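Local structure of alpha-glucosidase (Bacteroides thetaiotaomicron, 5XFM) at residues Tyr218-Arg222 / Val234-Met238; Glu241-Thr247 / Gly406-Thr412; Ala123-Thr127 / Glu142-Phe146; Lys134-Lys140 / Ala249-Leu254. The protein hydrolyses sugar linkages as a calcium-containing family 97 glycoside hydrolase, acting both as a beta-L-arabinopyranosidase and as an alpha-galactosidase. The protein carries 1 engineered substitution. All blocks are in the same frame, centred on the assembly; numbering follows the deposited sequence.

Contact 1 of 4, residues Tyr218-Arg222 / Val234-Met238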
loop_
_atom_site.group_PDB
_atom_site.type_symbol
_atom_site.label_atom_id
_atom_site.label_comp_id
_atom_site.label_asym_id
_atom_site.label_seq_id
_atom_site.Cartn_x
_atom_site.Cartn_y
_atom_site.Cartn_z
ATOM N N TYR A 218 12.544 -12.070 -7.618
ATOM C CA TYR A 218 11.523 -12.059 -8.658
ATOM C C TYR A 218 11.294 -10.645 -9.171
ATOM O O TYR A 218 11.942 -9.697 -8.732
ATOM C CB TYR A 218 10.214 -12.639 -8.124
ATOM C CG TYR A 218 9.426 -13.519 -9.083
ATOM C CD1 TYR A 218 9.797 -14.842 -9.306
ATOM C CD2 TYR A 218 8.277 -13.049 -9.710
ATOM C CE1 TYR A 218 9.072 -15.667 -10.147
ATOM C CE2 TYR A 218 7.536 -13.870 -10.560
ATOM C CZ TYR A 218 7.940 -15.180 -10.773
ATOM O OH TYR A 218 7.216 -16.004 -11.611
ATOM N N CYS A 219 10.357 -10.514 -10.100
ATOM C CA CYS A 219 9.924 -9.211 -10.576
ATOM C C CYS A 219 8.609 -8.859 -9.894
ATOM O O CYS A 219 7.937 -9.736 -9.352
ATOM C CB CYS A 219 9.751 -9.228 -12.096
ATOM S SG CYS A 219 8.525 -10.442 -12.656
ATOM N N GLY A 220 8.247 -7.582 -9.910
ATOM C CA GLY A 220 6.920 -7.175 -9.486
ATOM C C GLY A 220 5.963 -7.484 -10.622
ATOM O O GLY A 220 6.321 -7.330 -11.786
ATOM N N SER A 221 4.757 -7.941 -10.304
ATOM C CA SER A 221 3.800 -8.264 -11.356
ATOM C C SER A 221 2.567 -7.372 -11.288
ATOM O O SER A 221 2.396 -6.595 -10.347
ATOM C CB SER A 221 3.394 -9.737 -11.283
ATOM O OG SER A 221 4.439 -10.571 -11.748
ATOM N N ARG A 222 1.710 -7.500 -12.294
ATOM C CA ARG A 222 0.494 -6.698 -12.385
ATOM C C ARG A 222 -0.582 -7.506 -13.110
ATOM O O ARG A 222 -0.347 -8.660 -13.476
ATOM C CB ARG A 222 0.758 -5.398 -13.129
ATOM C CG ARG A 222 0.910 -5.610 -14.614
ATOM C CD ARG A 222 1.268 -4.354 -15.344
ATOM N NE ARG A 222 1.363 -4.623 -16.769
ATOM C CZ ARG A 222 2.460 -5.063 -17.364
ATOM N NH1 ARG A 222 3.548 -5.287 -16.647
ATOM N NH2 ARG A 222 2.461 -5.293 -18.670
ATOM N N VAL A 234 -1.748 -12.649 -14.869
ATOM C CA VAL A 234 -0.556 -12.092 -14.257
ATOM C C VAL A 234 0.451 -11.729 -15.344
ATOM O O VAL A 234 0.871 -12.585 -16.124
ATOM C CB VAL A 234 0.084 -13.078 -13.270
ATOM C CG1 VAL A 234 1.444 -12.542 -12.786
ATOM C CG2 VAL A 234 -0.857 -13.331 -12.099
ATOM N N ALA A 235 0.809 -10.452 -15.414
ATOM C CA ALA A 235 1.744 -9.982 -16.423
ATOM C C ALA A 235 3.049 -9.530 -15.782
ATOM O O ALA A 235 3.043 -8.941 -14.698
ATOM C CB ALA A 235 1.126 -8.841 -17.231
ATOM N N PHE A 236 4.163 -9.790 -16.464
ATOM C CA PHE A 236 5.477 -9.368 -15.995
ATOM C C PHE A 236 5.743 -7.937 -16.482
ATOM O O PHE A 236 5.016 -7.441 -17.346
ATOM C CB PHE A 236 6.554 -10.337 -16.497
ATOM C CG PHE A 236 6.531 -11.675 -15.816
ATOM C CD1 PHE A 236 5.800 -11.868 -14.652
ATOM C CD2 PHE A 236 7.221 -12.753 -16.358
ATOM C CE1 PHE A 236 5.767 -13.104 -14.034
ATOM C CE2 PHE A 236 7.192 -13.991 -15.743
ATOM C CZ PHE A 236 6.464 -14.166 -14.580
ATOM N N PRO A 237 6.774 -7.263 -15.928
ATOM C CA PRO A 237 7.024 -5.872 -16.335
ATOM C C PRO A 237 7.302 -5.704 -17.828
ATOM O O PRO A 237 7.713 -6.649 -18.503
ATOM C CB PRO A 237 8.254 -5.470 -15.504
ATOM C CG PRO A 237 8.806 -6.746 -14.938
ATOM C CD PRO A 237 7.649 -7.676 -14.817
ATOM N N MET A 238 7.056 -4.498 -18.336
ATOM C CA MET A 238 7.310 -4.183 -19.733
ATOM C C MET A 238 8.802 -3.986 -19.998
ATOM O O MET A 238 9.524 -3.479 -19.149
ATOM C CB MET A 238 6.522 -2.936 -20.135
ATOM C CG MET A 238 5.030 -3.077 -19.881
ATOM S SD MET A 238 4.165 -1.504 -19.906
ATOM C CE MET A 238 4.896 -0.691 -18.490
#
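The carbonyl oxygen of Arg222 takes the Ala235 N-H at 2.9 Å in a nearly straight bond (177°), while Val234 CA offers it a C-H contact from 3.5 Å. Arg222 N returns a bond to Ala235 O, which completes an antiparallel hydrogen-bonded pair. On that pair's side-chain face the Arg222 chain runs extended from CG to NE, laying its guanidinium over Ala235 CB, which sits 4.0 Å above the plane. NH1 reaches Phe236 O at 2.7 Å, but the bond is bent and weak; NE has a sounder partner in His191 O. This pair belongs to strands 222-223 and 231-235, a short ladder at one margin of one of the N-terminal domain's two antiparallel sheets, and past it no further bridge forms and side chains carry most of the contact. The Phe236 ring is the hub there. Cys219 SG lies over its face, 4.1 Å from the centroid, in a sulfur-aromatic contact, and also touches Pro237 CD. Ser221 OG comes in at the ring edge, 3.5 Å from Phe236 CD1. Tyr218 stands almost perpendicular to Phe236 (planes at 84°), with its hydroxyl 3.6 Å from Phe236 CZ and hydrogen-bonded to Glu142.

Contact 2 of 4, residues Glu241-Thr247 / Gly406-Thr412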
loop_
_atom_site.group_PDB
_atom_site.type_symbol
_atom_site.label_atom_id
_atom_site.label_comp_id
_atom_site.label_asym_id
_atom_site.label_seq_id
_atom_site.Cartn_x
_atom_site.Cartn_y
_atom_site.Cartn_z
ATOM N N GLU A 241 10.582 -0.591 -19.486
ATOM C CA GLU A 241 10.801 -0.046 -18.145
ATOM C C GLU A 241 12.304 0.041 -17.837
ATOM O O GLU A 241 13.120 -0.567 -18.536
ATOM C CB GLU A 241 10.094 -0.890 -17.083
ATOM C CG GLU A 241 8.574 -0.781 -17.102
ATOM C CD GLU A 241 7.906 -1.614 -16.012
ATOM O OE1 GLU A 241 8.157 -1.350 -14.813
ATOM O OE2 GLU A 241 7.138 -2.540 -16.359
ATOM N N ASN A 242 12.663 0.827 -16.821
ATOM C CA ASN A 242 14.067 1.025 -16.444
ATOM C C ASN A 242 14.876 1.552 -17.629
ATOM O O ASN A 242 16.060 1.231 -17.780
ATOM C CB ASN A 242 14.670 -0.283 -15.922
ATOM C CG ASN A 242 15.888 -0.064 -15.048
ATOM O OD1 ASN A 242 15.994 0.944 -14.353
ATOM N ND2 ASN A 242 16.821 -1.013 -15.086
ATOM N N ASN A 243 14.204 2.325 -18.484
ATOM C CA ASN A 243 14.779 2.840 -19.727
ATOM C C ASN A 243 15.298 1.738 -20.659
ATOM O O ASN A 243 16.184 1.974 -21.473
ATOM C CB ASN A 243 15.899 3.828 -19.425
ATOM C CG ASN A 243 16.091 4.841 -20.530
ATOM O OD1 ASN A 243 15.152 5.175 -21.257
ATOM N ND2 ASN A 243 17.307 5.347 -20.656
ATOM N N GLY A 244 14.749 0.531 -20.533
ATOM C CA GLY A 244 15.174 -0.581 -21.365
ATOM C C GLY A 244 16.349 -1.366 -20.805
ATOM O O GLY A 244 16.887 -2.242 -21.481
ATOM N N ASN A 245 16.762 -1.049 -19.579
ATOM C CA ASN A 245 17.849 -1.792 -18.931
ATOM C C ASN A 245 17.330 -2.967 -18.110
ATOM O O ASN A 245 16.320 -2.850 -17.419
ATOM C CB ASN A 245 18.670 -0.871 -18.028
ATOM C CG ASN A 245 19.092 0.401 -18.734
ATOM O OD1 ASN A 245 19.907 0.376 -19.656
ATOM N ND2 ASN A 245 18.525 1.521 -18.312
ATOM N N GLY A 246 18.012 -4.104 -18.201
ATOM C CA GLY A 246 17.595 -5.286 -17.471
ATOM C C GLY A 246 16.525 -6.062 -18.217
ATOM O O GLY A 246 15.701 -5.470 -18.914
ATOM N N THR A 247 16.527 -7.382 -18.065
ATOM C CA THR A 247 15.565 -8.234 -18.762
ATOM C C THR A 247 14.246 -8.338 -17.995
ATOM O O THR A 247 14.183 -8.048 -16.801
ATOM C CB THR A 247 16.131 -9.657 -18.999
ATOM O OG1 THR A 247 16.816 -10.100 -17.826
ATOM C CG2 THR A 247 17.112 -9.669 -20.164
ATOM N N GLY A 406 13.071 2.785 -11.163
ATOM C CA GLY A 406 13.025 2.405 -12.570
ATOM C C GLY A 406 11.987 1.391 -13.034
ATOM O O GLY A 406 12.058 0.894 -14.159
ATOM N N GLY A 407 11.042 1.037 -12.177
ATOM C CA GLY A 407 9.977 0.145 -12.601
ATOM C C GLY A 407 9.939 -1.162 -11.834
ATOM O O GLY A 407 10.423 -1.240 -10.707
ATOM N N ASP A 408 9.388 -2.205 -12.446
ATOM C CA ASP A 408 9.067 -3.429 -11.719
ATOM C C ASP A 408 10.038 -4.566 -11.994
ATOM O O ASP A 408 9.874 -5.665 -11.467
ATOM C CB ASP A 408 7.634 -3.880 -12.062
ATOM C CG ASP A 408 6.576 -3.254 -11.155
ATOM O OD1 ASP A 408 6.926 -2.721 -10.080
ATOM O OD2 ASP A 408 5.379 -3.301 -11.517
ATOM N N LYS A 409 11.040 -4.311 -12.827
ATOM C CA LYS A 409 12.001 -5.351 -13.161
ATOM C C LYS A 409 12.776 -5.821 -11.932
ATOM O O LYS A 409 13.001 -5.048 -10.994
ATOM C CB LYS A 409 12.958 -4.860 -14.238
ATOM C CG LYS A 409 12.327 -4.756 -15.610
ATOM C CD LYS A 409 13.308 -4.198 -16.627
ATOM C CE LYS A 409 12.766 -4.315 -18.044
ATOM N NZ LYS A 409 13.606 -3.541 -18.998
ATOM N N GLN A 410 13.200 -7.083 -11.968
ATOM C CA GLN A 410 13.908 -7.718 -10.866
ATOM C C GLN A 410 15.166 -6.924 -10.462
ATOM O O GLN A 410 15.529 -6.891 -9.297
ATOM C CB GLN A 410 14.253 -9.172 -11.242
ATOM C CG GLN A 410 15.149 -9.896 -10.236
ATOM C CD GLN A 410 15.228 -11.397 -10.460
ATOM O OE1 GLN A 410 15.178 -11.877 -11.592
ATOM N NE2 GLN A 410 15.403 -12.144 -9.377
ATOM N N GLU A 411 15.817 -6.300 -11.436
ATOM C CA GLU A 411 16.946 -5.382 -11.225
ATOM C C GLU A 411 16.592 -4.234 -10.249
ATOM O O GLU A 411 17.393 -3.818 -9.385
ATOM C CB GLU A 411 17.387 -4.838 -12.590
ATOM C CG GLU A 411 18.488 -3.809 -12.587
ATOM C CD GLU A 411 19.132 -3.670 -13.959
ATOM O OE1 GLU A 411 19.391 -4.714 -14.601
ATOM O OE2 GLU A 411 19.371 -2.522 -14.398
ATOM N N THR A 412 15.370 -3.738 -10.388
ATOM C CA THR A 412 14.887 -2.670 -9.543
ATOM C C THR A 412 14.559 -3.219 -8.167
ATOM O O THR A 412 14.824 -2.565 -7.153
ATOM C CB THR A 412 13.652 -1.975 -10.154
ATOM O OG1 THR A 412 13.882 -1.742 -11.547
ATOM C CG2 THR A 412 13.384 -0.639 -9.460
HETATM O O HOH W 1 15.580 -7.321 -14.562
#
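Lys409 drives its ammonium straight into the loop 241-247: CG is anti to the carbonyl carbon (chi1 -73°) and an extended chain beyond it carries NZ to a cluster of backbone carbonyls. It bonds to Gly246 O at 2.8 Å, Glu241 O at 3.0 Å and Asn245 O at 3.2 Å, with Ala239 O just before the loop as a further acceptor. Two of these oxygens are shared: Gly244 N meets Glu241 O from the face opposite the lysine, and Asn242 ND2 does the same at Asn245 O. With an alanine in place of Lys409, the carbonyls of Glu241, Asn245 and Gly246 would probably lose their common donor, and the loop its tie through the lysine to the helix start. Asn242 crosses Glu411 at about a right angle, with amide and carboxylate planes 85° apart. Its ND2 gives Asn245 O a good bond in the amide plane, and Glu411 OE2 only a weak one at 3.0 Å; Tyr367 also holds that carboxylate oxygen. Glu241, on the other flank, points OE1 at Asp408 N, 2.8 Å away, on the syn side but 31° out of the carboxylate plane. The same oxygen lies 3.2 Å from Gly407 CA, where a beta carbon would clash. A water bridges Thr247 O and Glu411 N. Lys409 is the N-cap residue of helix 410-425, which follows strand 399-403 of the catalytic barrel, and the contact joins the start of that helix to the loop between strands 231-235 and 251-253 of the N-terminal domain.

Contact 3 of 4, residues Ala123-Thr127 / Glu142-Phe146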
loop_
_atom_site.group_PDB
_atom_site.type_symbol
_atom_site.label_atom_id
_atom_site.label_comp_id
_atom_site.label_asym_id
_atom_site.label_seq_id
_atom_site.Cartn_x
_atom_site.Cartn_y
_atom_site.Cartn_z
ATOM N N ALA A 123 -3.827 -17.481 -0.387
ATOM C CA ALA A 123 -2.500 -17.108 -0.869
ATOM C C ALA A 123 -1.901 -18.311 -1.562
ATOM O O ALA A 123 -1.872 -19.384 -0.991
ATOM C CB ALA A 123 -1.611 -16.647 0.268
ATOM N N PHE A 124 -1.447 -18.177 -2.798
ATOM C CA PHE A 124 -0.896 -19.366 -3.431
ATOM C C PHE A 124 0.358 -19.077 -4.219
ATOM O O PHE A 124 0.550 -17.973 -4.712
ATOM C CB PHE A 124 -1.946 -20.062 -4.317
ATOM C CG PHE A 124 -2.242 -19.362 -5.612
ATOM C CD1 PHE A 124 -3.232 -18.396 -5.679
ATOM C CD2 PHE A 124 -1.572 -19.709 -6.776
ATOM C CE1 PHE A 124 -3.522 -17.769 -6.866
ATOM C CE2 PHE A 124 -1.858 -19.077 -7.969
ATOM C CZ PHE A 124 -2.834 -18.104 -8.011
ATOM N N ARG A 125 1.239 -20.067 -4.295
ATOM C CA ARG A 125 2.485 -19.870 -5.024
ATOM C C ARG A 125 2.960 -21.157 -5.667
ATOM O O ARG A 125 2.466 -22.242 -5.355
ATOM C CB ARG A 125 3.576 -19.312 -4.104
ATOM C CG ARG A 125 4.074 -20.286 -3.050
ATOM C CD ARG A 125 5.401 -19.825 -2.458
ATOM N NE ARG A 125 5.780 -20.645 -1.313
ATOM C CZ ARG A 125 6.763 -20.354 -0.467
ATOM N NH1 ARG A 125 7.480 -19.245 -0.617
ATOM N NH2 ARG A 125 7.020 -21.172 0.543
ATOM N N TYR A 126 3.894 -21.026 -6.601
ATOM C CA TYR A 126 4.493 -22.187 -7.238
ATOM C C TYR A 126 5.845 -22.504 -6.607
ATOM O O TYR A 126 6.559 -21.601 -6.174
ATOM C CB TYR A 126 4.671 -21.951 -8.735
ATOM C CG TYR A 126 3.427 -21.506 -9.461
ATOM C CD1 TYR A 126 3.169 -20.157 -9.660
ATOM C CD2 TYR A 126 2.516 -22.431 -9.964
ATOM C CE1 TYR A 126 2.046 -19.735 -10.333
ATOM C CE2 TYR A 126 1.383 -22.018 -10.637
ATOM C CZ TYR A 126 1.153 -20.664 -10.819
ATOM O OH TYR A 126 0.033 -20.231 -11.492
ATOM N N THR A 127 6.206 -23.781 -6.577
ATOM C CA THR A 127 7.561 -24.176 -6.208
ATOM C C THR A 127 8.195 -24.953 -7.357
ATOM O O THR A 127 7.504 -25.660 -8.095
ATOM C CB THR A 127 7.596 -25.019 -4.911
ATOM O OG1 THR A 127 6.756 -26.174 -5.043
ATOM C CG2 THR A 127 7.129 -24.192 -3.720
ATOM N N GLU A 142 4.066 -16.233 -16.725
ATOM C CA GLU A 142 3.061 -16.892 -15.897
ATOM C C GLU A 142 1.730 -16.947 -16.637
ATOM O O GLU A 142 1.324 -15.975 -17.273
ATOM C CB GLU A 142 2.894 -16.189 -14.541
ATOM C CG GLU A 142 3.805 -16.737 -13.452
ATOM C CD GLU A 142 3.618 -16.064 -12.100
ATOM O OE1 GLU A 142 2.519 -16.158 -11.508
ATOM O OE2 GLU A 142 4.587 -15.440 -11.619
ATOM N N GLN A 143 1.088 -18.109 -16.597
ATOM C CA GLN A 143 -0.257 -18.271 -17.133
ATOM C C GLN A 143 -1.281 -17.928 -16.043
ATOM O O GLN A 143 -2.466 -17.746 -16.321
ATOM C CB GLN A 143 -0.450 -19.697 -17.655
ATOM C CG GLN A 143 -1.852 -20.048 -18.123
ATOM C CD GLN A 143 -1.866 -21.290 -18.994
ATOM O OE1 GLN A 143 -1.619 -21.219 -20.196
ATOM N NE2 GLN A 143 -2.139 -22.438 -18.386
ATOM N N THR A 144 -0.795 -17.842 -14.804
ATOM C CA THR A 144 -1.611 -17.552 -13.622
ATOM C C THR A 144 -2.668 -16.494 -13.895
ATOM O O THR A 144 -2.357 -15.392 -14.359
ATOM C CB THR A 144 -0.732 -17.070 -12.444
ATOM O OG1 THR A 144 0.365 -17.973 -12.254
ATOM C CG2 THR A 144 -1.548 -16.963 -11.156
ATOM N N GLY A 145 -3.919 -16.824 -13.597
ATOM C CA GLY A 145 -5.020 -15.936 -13.933
ATOM C C GLY A 145 -6.123 -15.840 -12.896
ATOM O O GLY A 145 -6.132 -16.556 -11.892
ATOM N N PHE A 146 -7.035 -14.907 -13.139
ATOM C CA PHE A 146 -8.206 -14.672 -12.307
ATOM C C PHE A 146 -9.409 -14.396 -13.214
ATOM O O PHE A 146 -9.449 -13.382 -13.923
ATOM C CB PHE A 146 -7.959 -13.506 -11.347
ATOM C CG PHE A 146 -6.647 -13.597 -10.620
ATOM C CD1 PHE A 146 -5.495 -13.055 -11.165
ATOM C CD2 PHE A 146 -6.561 -14.248 -9.402
ATOM C CE1 PHE A 146 -4.290 -13.151 -10.503
ATOM C CE2 PHE A 146 -5.352 -14.347 -8.735
ATOM C CZ PHE A 146 -4.219 -13.799 -9.288
#
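Tyr126 carries CG anti to its carbonyl carbon (chi1 -53°), which aims the phenol at Thr144 of the facing sheet; the threonine, with OG1 in the equivalent position (chi1 -50°), turns its hydroxyl to meet it and leaves CG2 for Phe124. Tyr126 OH and Thr144 OG1 are modelled as a hydrogen bond of 2.4 Å, a length too short to be taken at face value. Either hydroxyl could be the donor. The two side chains come from opposite directions, and OG1 lies near the plane of the tyrosine ring, at its edge. Glu142 OE1 sits at that edge as well, 3.8 Å from Tyr126 CE1, with its carboxylate turned 78° from the ring; Arg261 forms a salt bridge with the other oxygen. A phenylalanine in place of Tyr126 would probably leave the backbone N-H of Gly56 without its phenol acceptor, and take from Thr144 a hydroxyl whose bond is in any case doubtful. Alongside, Phe124 turns its ring edge to Thr144, CZ being 3.6 Å from CG2, and its CE1 comes within 4.3 Å of Phe146 CE2. Strands 121-128 and 136-147 belong to two different antiparallel sheets, so these side chains meet between the two layers of the N-terminal domain, flanked by Leu55 and Met57 of strand 47-59 and, next to strand 121-128, by strand 256-266.

Contact 4 of 4, residues Lys134-Lys140 / Ala249-Leu254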
loop_
_atom_site.group_PDB
_atom_site.type_symbol
_atom_site.label_atom_id
_atom_site.label_comp_id
_atom_site.label_asym_id
_atom_site.label_seq_id
_atom_site.Cartn_x
_atom_site.Cartn_y
_atom_site.Cartn_z
ATOM N N LYS A 134 19.497 -29.085 -13.459
ATOM C CA LYS A 134 19.375 -27.637 -13.494
ATOM C C LYS A 134 19.434 -27.068 -12.077
ATOM O O LYS A 134 18.780 -27.586 -11.179
ATOM C CB LYS A 134 18.073 -27.220 -14.179
ATOM C CG LYS A 134 17.789 -27.955 -15.483
ATOM C CD LYS A 134 18.921 -27.838 -16.495
ATOM C CE LYS A 134 19.109 -26.417 -16.960
ATOM N NZ LYS A 134 20.030 -26.371 -18.128
ATOM N N ALA A 135 20.212 -26.010 -11.873
ATOM C CA ALA A 135 20.305 -25.399 -10.548
ATOM C C ALA A 135 19.696 -23.997 -10.548
ATOM O O ALA A 135 19.620 -23.339 -9.514
ATOM C CB ALA A 135 21.756 -25.352 -10.084
ATOM N N SER A 136 19.231 -23.550 -11.707
ATOM C CA SER A 136 18.613 -22.237 -11.790
ATOM C C SER A 136 17.590 -22.181 -12.902
ATOM O O SER A 136 17.614 -22.983 -13.832
ATOM C CB SER A 136 19.673 -21.149 -11.992
ATOM O OG SER A 136 20.439 -21.376 -13.165
ATOM N N VAL A 137 16.712 -21.192 -12.823
ATOM C CA VAL A 137 15.598 -21.116 -13.742
ATOM C C VAL A 137 15.290 -19.673 -14.118
ATOM O O VAL A 137 15.499 -18.745 -13.331
ATOM C CB VAL A 137 14.337 -21.781 -13.129
ATOM C CG1 VAL A 137 13.884 -21.040 -11.885
ATOM C CG2 VAL A 137 13.217 -21.831 -14.121
ATOM N N THR A 138 14.825 -19.497 -15.349
ATOM C CA THR A 138 14.230 -18.249 -15.791
ATOM C C THR A 138 12.772 -18.514 -16.137
ATOM O O THR A 138 12.481 -19.300 -17.035
ATOM C CB THR A 138 14.951 -17.680 -17.024
ATOM O OG1 THR A 138 16.335 -17.463 -16.721
ATOM C CG2 THR A 138 14.318 -16.367 -17.458
ATOM N N VAL A 139 11.854 -17.867 -15.430
ATOM C CA VAL A 139 10.436 -18.013 -15.744
ATOM C C VAL A 139 10.062 -17.049 -16.860
ATOM O O VAL A 139 10.001 -15.836 -16.651
ATOM C CB VAL A 139 9.533 -17.761 -14.518
ATOM C CG1 VAL A 139 8.065 -17.848 -14.914
ATOM C CG2 VAL A 139 9.851 -18.752 -13.411
ATOM N N LYS A 140 9.829 -17.596 -18.049
ATOM C CA LYS A 140 9.533 -16.787 -19.223
ATOM C C LYS A 140 8.182 -16.099 -19.082
ATOM O O LYS A 140 8.013 -14.960 -19.525
ATOM C CB LYS A 140 9.535 -17.640 -20.498
ATOM C CG LYS A 140 10.854 -18.321 -20.832
ATOM C CD LYS A 140 10.757 -19.084 -22.149
ATOM C CE LYS A 140 11.983 -19.963 -22.381
ATOM N NZ LYS A 140 13.235 -19.173 -22.564
ATOM N N ALA A 249 12.059 -11.266 -17.825
ATOM C CA ALA A 249 11.786 -12.547 -17.161
ATOM C C ALA A 249 12.637 -12.734 -15.909
ATOM O O ALA A 249 13.852 -12.545 -15.944
ATOM C CB ALA A 249 12.010 -13.698 -18.117
ATOM N N PRO A 250 11.984 -13.053 -14.781
ATOM C CA PRO A 250 12.643 -13.277 -13.493
ATOM C C PRO A 250 13.417 -14.595 -13.448
ATOM O O PRO A 250 13.007 -15.596 -14.032
ATOM C CB PRO A 250 11.475 -13.299 -12.506
ATOM C CG PRO A 250 10.340 -13.800 -13.310
ATOM C CD PRO A 250 10.521 -13.188 -14.669
ATOM N N ALA A 251 14.527 -14.586 -12.727
ATOM C CA ALA A 251 15.414 -15.727 -12.666
ATOM C C ALA A 251 15.778 -15.996 -11.219
ATOM O O ALA A 251 15.949 -15.056 -10.445
ATOM C CB ALA A 251 16.656 -15.480 -13.496
ATOM N N PHE A 252 15.861 -17.269 -10.839
ATOM C CA PHE A 252 16.268 -17.597 -9.474
ATOM C C PHE A 252 16.869 -18.992 -9.342
ATOM O O PHE A 252 16.892 -19.770 -10.297
ATOM C CB PHE A 252 15.090 -17.433 -8.503
ATOM C CG PHE A 252 13.814 -18.063 -8.973
ATOM C CD1 PHE A 252 12.924 -17.350 -9.769
ATOM C CD2 PHE A 252 13.495 -19.361 -8.612
ATOM C CE1 PHE A 252 11.745 -17.922 -10.197
ATOM C CE2 PHE A 252 12.316 -19.943 -9.036
ATOM C CZ PHE A 252 11.438 -19.223 -9.829
ATOM N N ALA A 253 17.399 -19.277 -8.156
ATOM C CA ALA A 253 18.035 -20.559 -7.874
ATOM C C ALA A 253 17.021 -21.684 -7.649
ATOM O O ALA A 253 15.926 -21.451 -7.139
ATOM C CB ALA A 253 18.941 -20.428 -6.664
ATOM N N LEU A 254 17.402 -22.903 -8.018
ATOM C CA LEU A 254 16.596 -24.083 -7.701
ATOM C C LEU A 254 17.225 -24.827 -6.532
ATOM O O LEU A 254 18.442 -24.985 -6.492
ATOM C CB LEU A 254 16.469 -25.024 -8.899
ATOM C CG LEU A 254 15.795 -24.496 -10.161
ATOM C CD1 LEU A 254 15.897 -25.537 -11.260
ATOM C CD2 LEU A 254 14.358 -24.096 -9.898
#
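Val137 CG1 lies over one face of the Phe252 ring in a CH-pi contact, 3.7 Å from the centroid and 3.4 Å above the plane, shifted toward the rim. The two residues are a hydrogen-bonded antiparallel pair, and their side chains lie side by side, pointing the same way. Phe252 has CG wedged between its backbone N and carbonyl carbon (chi1 47°), the torsion that swings the ring back beneath the valine. Val139 CG2 joins obliquely, 3.8 Å from Phe252 CE1, and Leu254 CD2 packs on Val137 CG1 from the other end at 3.7 Å. Leu128, from the opposing sheet, touches Val137, Phe252 and Leu254 and so closes over this apolar patch. The opposite face, with Ser136, Thr138, Ala251 and Ala253, is thinner: Thr138 CG2 meets Ala249 CB at 3.6 Å, while its OG1 does no more than brush Ala251 CB. Between the faces runs the backbone ladder. Val137 and Phe252 exchange both of their N-H...O bonds, Val139 N reaches Pro250 O, and Leu254 N closes the far end on Ala135 O at 2.7 Å. Ser136-Ala253 and Thr138-Ala251 are the non-hydrogen-bonded pairs, where the chains draw in to 4.2 Å between the CA atoms of Thr138 and Ala251. Alternating pairs of this kind form an antiparallel ladder with one side facing a second sheet, as in a beta-sandwich, consistent with the galactose mutarotase-like fold of the family 97 N-terminal domain.

Contacts 1, 3 and 4 lie in the N-terminal domain and share one antiparallel sheet, in which strand 136-147 pairs with 231-235 and 251-253; contact 3 also reaches across to the second sheet. Contact 2 alone spans two domains, tying the loop after strand 231-235 to the catalytic barrel. Between centres contact 1 is 11 Å from contact 2, 12 Å from contact 3 and 15 Å from contact 4; contact 4 also touches contact 2 at 17 Å, while contacts 2 and 3 stay about 11 Å apart at their nearest atoms. Along the chain contact 3 closes first, and contact 1 falls within the span of contact 4. Contact 1 touches all three others.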